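PDB 3NJA: probable GGDEF family protein from Chromobacterium violaceum, which is of unknown function but contains a PAS domain, probably a sensory module, in a GGDEF family protein and so probably serves cyclic-di-GMP signalling. Local coordinates for residues Ala64-Arg67 against Arg68-Arg72. Numbering follows the deposited sequence.
Sequences ARVR and RELDR
Residues 64-67 and 68-72 are consecutive turns of helix 63-74, and four i+4 to i backbone bonds join them: N of R68, E69, L70 and D71 donate to O of A64, R65, V66 and R67, with N-H...O angles of 153° or more. On one flank R65 and E69 form an i to i+4 salt bridge, R65 NE to E69 OE1 at 3.1 Å. The oxygen lies near the guanidinium plane, yet NE meets it from above the carboxylate, 63° out of that plane. A bend at chi3 (78°) sets R65 NE beside E69 OE1. A water donates to E69 OE2 (2.6 Å) and weakly accepts from R65 NH1, whose stronger partner is E83 O of the second subunit. In this PAS-fold chain the helix precedes the antiparallel strands 80-87, 93-104 and 110-119. V66 and L70 lie side by side, CG1 to CD1 3.7 Å, and both touch F55 of helix 51-56. R68 folds back over the preceding turn: one guanidinium face covers A64 C, and NH1 comes 3.6 Å from A64 CB, while NE pairs with E83 of the third subunit, whose carboxylate also binds R72.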
loop_
_atom_site.group_PDB
_atom_site.type_symbol
_atom_site.label_atom_id
_atom_site.label_comp_id
_atom_site.label_asym_id
_atom_site.label_seq_id
_atom_site.Cartn_x
_atom_site.Cartn_y
_atom_site.Cartn_z
ATOM N N ALA B 64 11.434 10.703 -16.540
ATOM C CA ALA B 64 10.010 10.618 -16.802
ATOM C C ALA B 64 9.388 9.576 -15.879
ATOM O O ALA B 64 8.382 9.840 -15.217
ATOM C CB ALA B 64 9.752 10.274 -18.254
ATOM N N ARG B 65 10.010 8.399 -15.835
ATOM C CA ARG B 65 9.533 7.293 -15.020
ATOM C C ARG B 65 9.288 7.745 -13.587
ATOM O O ARG B 65 8.193 7.588 -13.046
ATOM C CB ARG B 65 10.562 6.168 -15.016
ATOM C CG ARG B 65 9.961 4.768 -14.825
ATOM C CD ARG B 65 11.035 3.772 -14.394
ATOM N NE ARG B 65 11.308 3.946 -12.973
ATOM C CZ ARG B 65 12.519 4.031 -12.431
ATOM N NH1 ARG B 65 12.637 4.187 -11.119
ATOM N NH2 ARG B 65 13.605 3.961 -13.187
ATOM N N VAL B 66 10.329 8.305 -12.984
ATOM C CA VAL B 66 10.269 8.790 -11.620
ATOM C C VAL B 66 9.144 9.811 -11.451
ATOM O O VAL B 66 8.327 9.708 -10.526
ATOM C CB VAL B 66 11.605 9.408 -11.215
ATOM C CG1 VAL B 66 11.427 10.325 -10.029
ATOM C CG2 VAL B 66 12.630 8.307 -10.932
ATOM N N ARG B 67 9.078 10.787 -12.352
ATOM C CA ARG B 67 7.981 11.744 -12.281
ATOM C C ARG B 67 6.634 11.039 -12.197
ATOM O O ARG B 67 5.811 11.373 -11.348
ATOM C CB ARG B 67 8.011 12.744 -13.434
ATOM C CG ARG B 67 8.853 13.970 -13.096
ATOM C CD ARG B 67 8.691 15.089 -14.103
ATOM N NE ARG B 67 9.833 16.007 -14.060
ATOM C CZ ARG B 67 10.912 15.905 -14.836
ATOM N NH1 ARG B 67 11.006 14.931 -15.741
ATOM N NH2 ARG B 67 11.901 16.780 -14.708
ATOM N N ARG B 68 6.422 10.056 -13.063
ATOM C CA ARG B 68 5.169 9.321 -13.065
ATOM C C ARG B 68 4.952 8.535 -11.771
ATOM O O ARG B 68 3.846 8.500 -11.252
ATOM C CB ARG B 68 5.084 8.389 -14.269
ATOM C CG ARG B 68 4.811 9.095 -15.569
ATOM C CD ARG B 68 4.769 8.105 -16.730
ATOM N NE ARG B 68 5.922 7.203 -16.770
ATOM C CZ ARG B 68 6.892 7.257 -17.684
ATOM N NH1 ARG B 68 6.860 8.185 -18.631
ATOM N NH2 ARG B 68 7.895 6.378 -17.660
ATOM N N GLU B 69 6.004 7.910 -11.252
ATOM C CA GLU B 69 5.866 7.088 -10.055
ATOM C C GLU B 69 5.548 7.932 -8.835
ATOM O O GLU B 69 4.793 7.503 -7.958
ATOM C CB GLU B 69 7.120 6.246 -9.814
ATOM C CG GLU B 69 7.342 5.160 -10.876
ATOM C CD GLU B 69 8.534 4.255 -10.572
ATOM O OE1 GLU B 69 8.789 3.313 -11.361
ATOM O OE2 GLU B 69 9.216 4.486 -9.547
ATOM N N LEU B 70 6.129 9.126 -8.773
ATOM C CA LEU B 70 5.790 10.073 -7.720
ATOM C C LEU B 70 4.328 10.408 -7.865
ATOM O O LEU B 70 3.524 10.138 -6.971
ATOM C CB LEU B 70 6.609 11.348 -7.853
ATOM C CG LEU B 70 8.111 11.123 -7.695
ATOM C CD1 LEU B 70 8.906 12.335 -8.181
ATOM C CD2 LEU B 70 8.438 10.784 -6.240
ATOM N N ASP B 71 3.982 10.974 -9.013
ATOM C CA ASP B 71 2.619 11.419 -9.257
ATOM C C ASP B 71 1.634 10.304 -8.991
ATOM O O ASP B 71 0.542 10.542 -8.495
ATOM C CB ASP B 71 2.464 11.925 -10.688
ATOM C CG ASP B 71 3.248 13.202 -10.938
ATOM O OD1 ASP B 71 3.765 13.788 -9.958
ATOM O OD2 ASP B 71 3.346 13.618 -12.113
ATOM N N ARG B 72 2.021 9.081 -9.315
ATOM C CA ARG B 72 1.132 7.957 -9.098
ATOM C C ARG B 72 0.875 7.706 -7.600
ATOM O O ARG B 72 -0.218 7.297 -7.209
ATOM C CB ARG B 72 1.680 6.708 -9.776
ATOM C CG ARG B 72 0.637 5.642 -9.958
ATOM C CD ARG B 72 1.126 4.497 -10.815
ATOM N NE ARG B 72 1.435 4.877 -12.195
ATOM C CZ ARG B 72 2.665 4.909 -12.697
ATOM N NH1 ARG B 72 3.704 4.606 -11.919
ATOM N NH2 ARG B 72 2.855 5.244 -13.970
HETATM O O HOH W 1 11.194 3.197 -8.373
#